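Local structure of UDP-N-acetylglucosamine pyrophosphorylase (Entamoeba histolytica, 3OC9) at residues 259-264 / 331-336; 180-185 / 196-201. The protein probably catalyses the transfer of a uridylyl group from UTP to N-acetylglucosamine 1-phosphate, giving UDP-N-acetylglucosamine and diphosphate. All blocks are in the same frame, centred on the assembly; numbering follows the deposited sequence.

Interaction 1: 259-264 / 331-336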
ATOM      1  N   GLY A 259       0.747  13.246   7.931  1.00 19.20           N
ATOM      2  CA  GLY A 259       0.685  11.819   8.322  1.00 19.22           C
ATOM      3  C   GLY A 259       1.087  10.856   7.201  1.00 19.40           C
ATOM      4  O   GLY A 259       0.387  10.758   6.191  1.00 19.14           O
ATOM      5  N   HIS A 260       2.177  10.096   7.402  1.00 18.14           N
ATOM      6  CA  HIS A 260       2.688   9.159   6.352  1.00 18.35           C
ATOM      7  C   HIS A 260       1.847   7.878   6.287  1.00 19.02           C
ATOM      8  O   HIS A 260       1.749   7.154   7.284  1.00 19.63           O
ATOM      9  CB  HIS A 260       4.178   8.802   6.635  1.00 18.01           C
ATOM     10  CG  HIS A 260       4.727   7.705   5.760  1.00 17.24           C
ATOM     11  ND1 HIS A 260       5.141   6.487   6.264  1.00 17.77           N
ATOM     12  CD2 HIS A 260       4.934   7.650   4.418  1.00 17.63           C
ATOM     13  CE1 HIS A 260       5.560   5.721   5.264  1.00 20.01           C
ATOM     14  NE2 HIS A 260       5.455   6.406   4.132  1.00 16.03           N
ATOM     15  N   ILE A 261       1.228   7.591   5.140  1.00 18.97           N
ATOM     16  CA  ILE A 261       0.298   6.430   5.071  1.00 21.20           C
ATOM     17  C   ILE A 261       0.731   5.295   4.110  1.00 20.20           C
ATOM     18  O   ILE A 261      -0.072   4.405   3.778  1.00 20.85           O
ATOM     19  CB  ILE A 261      -1.200   6.828   4.815  1.00 22.98           C
ATOM     20  CG1 ILE A 261      -1.301   7.890   3.747  1.00 23.44           C
ATOM     21  CG2 ILE A 261      -1.941   7.228   6.145  1.00 25.83           C
ATOM     22  CD1 ILE A 261      -1.103   7.345   2.364  1.00 23.59           C
ATOM     23  N   SER A 262       1.998   5.316   3.689  1.00 19.33           N
ATOM     24  CA  SER A 262       2.613   4.216   2.894  1.00 18.78           C
ATOM     25  C   SER A 262       1.979   3.971   1.503  1.00 17.82           C
ATOM     26  O   SER A 262       1.719   2.818   1.123  1.00 16.27           O
ATOM     27  CB  SER A 262       2.677   2.868   3.668  1.00 20.37           C
ATOM     28  OG  SER A 262       3.484   2.938   4.837  1.00 24.82           O
ATOM     29  N   ILE A 263       1.745   5.051   0.757  1.00 15.99           N
ATOM     30  CA  ILE A 263       1.461   4.967  -0.701  1.00 15.74           C
ATOM     31  C   ILE A 263       2.456   5.951  -1.362  1.00 15.56           C
ATOM     32  O   ILE A 263       2.230   7.174  -1.327  1.00 15.18           O
ATOM     33  CB  ILE A 263      -0.029   5.307  -1.075  1.00 15.39           C
ATOM     34  CG1 ILE A 263      -1.036   4.467  -0.260  1.00 15.77           C
ATOM     35  CG2 ILE A 263      -0.276   5.109  -2.627  1.00 16.52           C
ATOM     36  CD1 ILE A 263      -2.504   5.004  -0.305  1.00 18.25           C
ATOM     37  N   ASN A 264       3.554   5.423  -1.938  1.00 15.30           N
ATOM     38  CA  ASN A 264       4.721   6.252  -2.386  1.00 16.00           C
ATOM     39  C   ASN A 264       5.123   5.947  -3.830  1.00 16.77           C
ATOM     40  O   ASN A 264       5.214   4.770  -4.210  1.00 16.23           O
ATOM     41  CB  ASN A 264       5.941   6.038  -1.432  1.00 15.64           C
ATOM     42  CG  ASN A 264       5.625   6.455   0.029  1.00 16.80           C
ATOM     43  OD1 ASN A 264       5.326   7.619   0.294  1.00 16.49           O
ATOM     44  ND2 ASN A 264       5.691   5.496   0.970  1.00 16.02           N
ATOM     45  N   ILE A 331     -11.884   8.977   0.619  1.00 21.63           N
ATOM     46  CA  ILE A 331     -11.616   8.507  -0.744  1.00 21.17           C
ATOM     47  C   ILE A 331     -10.590   7.336  -0.792  1.00 21.08           C
ATOM     48  O   ILE A 331     -10.789   6.358  -1.538  1.00 21.25           O
ATOM     49  CB  ILE A 331     -11.091   9.691  -1.646  1.00 21.55           C
ATOM     50  CG1 ILE A 331     -12.075  10.887  -1.664  1.00 23.40           C
ATOM     51  CG2 ILE A 331     -10.653   9.212  -3.061  1.00 21.32           C
ATOM     52  CD1 ILE A 331     -13.352  10.696  -2.519  1.00 28.39           C
ATOM     53  N   GLU A 332      -9.497   7.429  -0.028  1.00 20.32           N
ATOM     54  CA  GLU A 332      -8.365   6.463  -0.220  1.00 20.46           C
ATOM     55  C   GLU A 332      -7.705   5.920   1.072  1.00 21.11           C
ATOM     56  O   GLU A 332      -6.525   5.527   1.039  1.00 21.97           O
ATOM     57  CB  GLU A 332      -7.304   7.020  -1.226  1.00 20.23           C
ATOM     58  CG  GLU A 332      -6.451   5.929  -1.960  1.00 19.52           C
ATOM     59  CD  GLU A 332      -5.321   6.449  -2.884  1.00 20.78           C
ATOM     60  OE1 GLU A 332      -4.552   5.595  -3.402  1.00 20.06           O
ATOM     61  OE2 GLU A 332      -5.167   7.682  -3.087  1.00 19.92           O
ATOM     62  N   PHE A 333      -8.444   5.839   2.194  1.00 22.18           N
ATOM     63  CA  PHE A 333      -7.887   5.156   3.411  1.00 23.41           C
ATOM     64  C   PHE A 333      -8.904   4.376   4.282  1.00 23.71           C
ATOM     65  O   PHE A 333      -9.623   4.977   5.074  1.00 24.03           O
ATOM     66  CB  PHE A 333      -7.072   6.128   4.296  1.00 24.21           C
ATOM     67  CG  PHE A 333      -6.320   5.434   5.429  1.00 29.60           C
ATOM     68  CD1 PHE A 333      -5.099   4.819   5.196  1.00 33.97           C
ATOM     69  CD2 PHE A 333      -6.872   5.375   6.721  1.00 36.50           C
ATOM     70  CE1 PHE A 333      -4.414   4.153   6.236  1.00 36.77           C
ATOM     71  CE2 PHE A 333      -6.204   4.704   7.769  1.00 37.76           C
ATOM     72  CZ  PHE A 333      -4.976   4.100   7.521  1.00 37.68           C
ATOM     73  N   SER A 334      -8.930   3.043   4.159  1.00 23.74           N
ATOM     74  CA  SER A 334      -9.674   2.172   5.116  1.00 23.74           C
ATOM     75  C   SER A 334      -8.946   0.826   5.237  1.00 23.74           C
ATOM     76  O   SER A 334      -8.956   0.039   4.288  1.00 23.40           O
ATOM     77  CB  SER A 334     -11.140   1.973   4.677  1.00 25.08           C
ATOM     78  OG  SER A 334     -11.918   1.311   5.688  1.00 24.08           O
ATOM     79  N   ALA A 335      -8.293   0.578   6.384  1.00 23.45           N
ATOM     80  CA  ALA A 335      -7.379  -0.583   6.529  1.00 24.18           C
ATOM     81  C   ALA A 335      -8.039  -1.811   7.156  1.00 25.08           C
ATOM     82  O   ALA A 335      -8.909  -1.662   8.010  1.00 26.25           O
ATOM     83  CB  ALA A 335      -6.157  -0.209   7.328  1.00 24.80           C
ATOM     84  N   LEU A 336      -7.594  -3.004   6.749  1.00 25.79           N
ATOM     85  CA  LEU A 336      -8.016  -4.284   7.384  1.00 26.34           C
ATOM     86  C   LEU A 336      -6.861  -4.890   8.183  1.00 27.26           C
ATOM     87  O   LEU A 336      -5.874  -5.372   7.592  1.00 26.46           O
ATOM     88  CB  LEU A 336      -8.522  -5.296   6.343  1.00 25.97           C
ATOM     89  CG  LEU A 336      -8.902  -6.697   6.885  1.00 26.28           C
ATOM     90  CD1 LEU A 336     -10.070  -6.630   7.882  1.00 25.87           C
ATOM     91  CD2 LEU A 336      -9.208  -7.711   5.754  1.00 25.54           C
TER
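Ile261 and Ile263 pack against Phe333 and Glu332 in a small side-chain contact whose centre lies about 7 Å from the centre of the chain. It joins the corner between strands 258-261 and 263-267 to the end of helix 329-332 and the loop after it. No hydrogen bond links the two segments. Ile261 meets Phe333 through one branch: its CG2 lies 3.9 Å from Phe333 CE1 and 4.1 Å from Phe333 CD1. The two side chains run past each other in opposite directions, and the methyl comes at the ring obliquely. Ile261 CG1 sits between its own backbone N and carbonyl carbon (chi1 44°), which leaves CG2 as the branch facing the ring.

The side chains of Ile263 and Glu332 come from opposite directions. The methyl Ile263 CD1 lies over the flat face of the carboxylate, 3.8 Å from Glu332 OE1. The glutamate chain is extended beyond CG, which brings the carboxylate to the methyl. The charge is answered elsewhere: Glu332 OE2 forms a salt bridge with Lys212, and Glu332 OE1 accepts a hydrogen bond from the backbone N of Lys192.

The setting is the mixed central sheet of a GT-A-type nucleotidyltransferase fold. Strands 258-261 and 263-267 both pair antiparallel with strand 209-215, which supplies Lys212. The chain turns at Ser262, whose backbone has positive phi. Inside the corner, Asn264 ND2 donates to His260 NE2 over 3.3 Å, nearly straight at 169°. The bond lies close to both the imidazole and the amide planes, and the two groups are nearly coplanar. Ser262 N sits over one face of the imidazole, toward its rim. Beyond the helix end, Asn188 binds the backbone of the second segment twice: its ND2 donates to Glu332 O, and its OD1 accepts from Ser334 N.

Interaction 2: 180-185 / 196-201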
ATOM      1  N   TYR A 180       8.240   5.138 -13.777  1.00 21.14           N
ATOM      2  CA  TYR A 180       7.623   5.435 -12.452  1.00 20.79           C
ATOM      3  C   TYR A 180       6.901   4.211 -11.859  1.00 20.39           C
ATOM      4  O   TYR A 180       6.176   3.534 -12.581  1.00 20.97           O
ATOM      5  CB  TYR A 180       6.601   6.590 -12.585  1.00 20.64           C
ATOM      6  CG  TYR A 180       7.189   7.917 -13.039  1.00 22.24           C
ATOM      7  CD1 TYR A 180       8.005   8.665 -12.183  1.00 21.96           C
ATOM      8  CD2 TYR A 180       6.929   8.430 -14.325  1.00 24.09           C
ATOM      9  CE1 TYR A 180       8.557   9.906 -12.597  1.00 24.05           C
ATOM     10  CE2 TYR A 180       7.488   9.677 -14.744  1.00 24.72           C
ATOM     11  CZ  TYR A 180       8.290  10.394 -13.865  1.00 24.42           C
ATOM     12  OH  TYR A 180       8.854  11.613 -14.232  1.00 25.41           O
ATOM     13  N   SER A 181       7.094   3.939 -10.555  1.00 19.74           N
ATOM     14  CA  SER A 181       6.458   2.790  -9.860  1.00 18.81           C
ATOM     15  C   SER A 181       5.744   3.276  -8.580  1.00 18.16           C
ATOM     16  O   SER A 181       6.287   4.125  -7.849  1.00 18.39           O
ATOM     17  CB  SER A 181       7.500   1.696  -9.488  1.00 18.82           C
ATOM     18  OG  SER A 181       8.196   1.161 -10.634  1.00 19.74           O
ATOM     19  N   VAL A 182       4.533   2.777  -8.319  1.00 17.21           N
ATOM     20  CA  VAL A 182       3.831   3.054  -7.031  1.00 17.68           C
ATOM     21  C   VAL A 182       3.941   1.843  -6.093  1.00 17.73           C
ATOM     22  O   VAL A 182       3.507   0.719  -6.462  1.00 17.02           O
ATOM     23  CB  VAL A 182       2.325   3.427  -7.235  1.00 17.15           C
ATOM     24  CG1 VAL A 182       1.644   3.712  -5.899  1.00 17.95           C
ATOM     25  CG2 VAL A 182       2.171   4.618  -8.173  1.00 18.45           C
ATOM     26  N   ALA A 183       4.536   2.062  -4.907  1.00 17.94           N
ATOM     27  CA  ALA A 183       4.675   1.023  -3.864  1.00 18.37           C
ATOM     28  C   ALA A 183       3.708   1.245  -2.691  1.00 18.82           C
ATOM     29  O   ALA A 183       3.705   2.328  -2.088  1.00 18.36           O
ATOM     30  CB  ALA A 183       6.146   0.981  -3.334  1.00 19.17           C
ATOM     31  N   HIS A 184       2.883   0.245  -2.364  1.00 19.50           N
ATOM     32  CA  HIS A 184       1.984   0.398  -1.206  1.00 21.23           C
ATOM     33  C   HIS A 184       1.784  -0.858  -0.347  1.00 22.99           C
ATOM     34  O   HIS A 184       2.214  -1.921  -0.750  1.00 24.87           O
ATOM     35  CB  HIS A 184       0.642   0.983  -1.649  1.00 22.00           C
ATOM     36  CG  HIS A 184      -0.220   0.066  -2.462  1.00 21.46           C
ATOM     37  ND1 HIS A 184      -0.966  -0.955  -1.904  1.00 25.11           N
ATOM     38  CD2 HIS A 184      -0.574   0.114  -3.768  1.00 23.98           C
ATOM     39  CE1 HIS A 184      -1.693  -1.534  -2.842  1.00 22.66           C
ATOM     40  NE2 HIS A 184      -1.481  -0.896  -3.983  1.00 23.26           N
ATOM     41  N   ASN A 185       1.105  -0.732   0.803  1.00 24.27           N
ATOM     42  CA  ASN A 185       0.888  -1.870   1.724  1.00 25.99           C
ATOM     43  C   ASN A 185      -0.380  -2.651   1.371  1.00 26.48           C
ATOM     44  O   ASN A 185      -1.315  -2.089   0.796  1.00 28.95           O
ATOM     45  CB  ASN A 185       0.856  -1.389   3.189  1.00 26.74           C
ATOM     46  N   PRO A 196      -3.551   7.575 -12.000  1.00 19.45           N
ATOM     47  CA  PRO A 196      -3.100   8.508 -13.067  1.00 20.49           C
ATOM     48  C   PRO A 196      -2.870   9.954 -12.571  1.00 20.23           C
ATOM     49  O   PRO A 196      -1.972  10.646 -13.105  1.00 20.17           O
ATOM     50  CB  PRO A 196      -4.236   8.459 -14.120  1.00 21.27           C
ATOM     51  CG  PRO A 196      -5.109   7.326 -13.739  1.00 22.37           C
ATOM     52  CD  PRO A 196      -4.808   6.883 -12.329  1.00 21.29           C
ATOM     53  N   ASN A 197      -3.682  10.408 -11.599  1.00 20.11           N
ATOM     54  CA  ASN A 197      -3.507  11.760 -10.982  1.00 20.36           C
ATOM     55  C   ASN A 197      -2.096  11.935 -10.401  1.00 20.18           C
ATOM     56  O   ASN A 197      -1.433  12.988 -10.598  1.00 20.44           O
ATOM     57  CB  ASN A 197      -4.560  12.016  -9.867  1.00 19.91           C
ATOM     58  CG  ASN A 197      -6.004  11.958 -10.377  1.00 22.52           C
ATOM     59  OD1 ASN A 197      -6.469  12.877 -11.061  1.00 24.77           O
ATOM     60  ND2 ASN A 197      -6.726  10.878 -10.026  1.00 21.72           N
ATOM     61  N   MET A 198      -1.632  10.898  -9.703  1.00 19.77           N
ATOM     62  CA  MET A 198      -0.309  10.920  -9.021  1.00 19.76           C
ATOM     63  C   MET A 198       0.872  10.775 -10.021  1.00 19.62           C
ATOM     64  O   MET A 198       1.908  11.461  -9.889  1.00 20.07           O
ATOM     65  CB  MET A 198      -0.318   9.816  -7.926  1.00 19.82           C
ATOM     66  CG  MET A 198       0.972   9.631  -7.124  1.00 21.30           C
ATOM     67  SD  MET A 198       0.820   8.135  -6.083  1.00 21.52           S
ATOM     68  CE  MET A 198       2.121   8.496  -4.913  1.00 21.38           C
ATOM     69  N   ILE A 199       0.717   9.895 -11.024  1.00 19.96           N
ATOM     70  CA  ILE A 199       1.765   9.707 -12.072  1.00 20.16           C
ATOM     71  C   ILE A 199       1.988  11.027 -12.851  1.00 20.85           C
ATOM     72  O   ILE A 199       3.135  11.460 -13.067  1.00 21.11           O
ATOM     73  CB  ILE A 199       1.397   8.532 -13.055  1.00 20.66           C
ATOM     74  CG1 ILE A 199       1.277   7.193 -12.307  1.00 21.06           C
ATOM     75  CG2 ILE A 199       2.353   8.470 -14.306  1.00 21.82           C
ATOM     76  CD1 ILE A 199       2.538   6.682 -11.619  1.00 20.36           C
ATOM     77  N   GLY A 200       0.895  11.688 -13.237  1.00 21.04           N
ATOM     78  CA  GLY A 200       0.995  12.982 -13.938  1.00 22.18           C
ATOM     79  C   GLY A 200       1.609  14.108 -13.093  1.00 22.66           C
ATOM     80  O   GLY A 200       2.422  14.915 -13.590  1.00 23.19           O
ATOM     81  N   TYR A 201       1.248  14.142 -11.813  1.00 22.28           N
ATOM     82  CA  TYR A 201       1.799  15.136 -10.853  1.00 22.57           C
ATOM     83  C   TYR A 201       3.332  14.966 -10.681  1.00 23.38           C
ATOM     84  O   TYR A 201       4.104  15.946 -10.802  1.00 23.46           O
ATOM     85  CB  TYR A 201       1.036  15.043  -9.510  1.00 22.41           C
ATOM     86  CG  TYR A 201       1.157  16.250  -8.568  1.00 20.74           C
ATOM     87  CD1 TYR A 201       0.380  17.394  -8.771  1.00 22.66           C
ATOM     88  CD2 TYR A 201       2.021  16.223  -7.454  1.00 20.93           C
ATOM     89  CE1 TYR A 201       0.455  18.503  -7.895  1.00 22.22           C
ATOM     90  CE2 TYR A 201       2.107  17.344  -6.565  1.00 21.27           C
ATOM     91  CZ  TYR A 201       1.322  18.473  -6.800  1.00 22.67           C
ATOM     92  OH  TYR A 201       1.404  19.588  -5.951  1.00 21.73           O
TER
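Tyr180 and Val182 form a shallow hollow that receives the tip of Ile199. This is helix-on-sheet packing in the Rossmann-like core of a GT-A-type fold. Strand 180-184 lies in the central sheet, parallel to strand 36-41, and helix 196-204 covers one face of it. The short axes approach to 9.9 Å, and their directions differ by 133°. Tyr180 and Val182 are two residues apart, so both project to the helix side, whereas the CB of Ser181 between them points away.

The main bump is the CD1 methyl of Ile199. It lies 4.0 Å from Val182 CG2 and 4.2 Å from Tyr180 CB, and so touches both walls of the hollow. The CB of Ile199 does not face the strand directly. Its CG1 branch lies beside the backbone N (chi1 -61°) and bends again at chi2, which brings CD1 over to the strand. Ile199 crosses Val182 at a slant. It also touches Leu30 of helix 21-32, so this side chain lies where a strand and two helices meet.

Met198 provides a second, longer bump. Its chain is extended at all three torsions and reaches obliquely toward the strand, nearer the strand's C-terminal end than Ile199 CD1. The sulfur SD comes to 4.3 Å from Val182 CG2, so this one methyl meets both helix residues. All four touching residues are buried, and the contact is apolar throughout. The polar end of Tyr180 reaches farther along the same helix, where its OH hydrogen-bonds to Asp203 OD1.

Past the packed pair, at the end of the strand, the His184 ring is held on both nitrogens. NE2 bonds to Asp193 OD1, and ND1 donates to Asn185 O at 2.9 Å. Asn185 O lies in the imidazole plane, while His184 ND1 stands well above the plane of that carbonyl.

Interaction 2 comes first along the chain. Strand 180-184 leads into a ten-residue loop, and helix 196-204 returns to cover the strand. Interaction 1 opens later and closes a longer excursion of 66 residues, from the corner at 259-264 to the end of helix 329-332. The two are in series and neither nest nor cross, yet they touch in space. Strands 180-184 and 263-267 are antiparallel neighbours, with a probable hydrogen bond between Asn264 O and Ala183 N. Met198 CE packs near Ile263 O. The loop closed by interaction 2 also reaches the helix end of interaction 1. Together they connect two helices through one sheet.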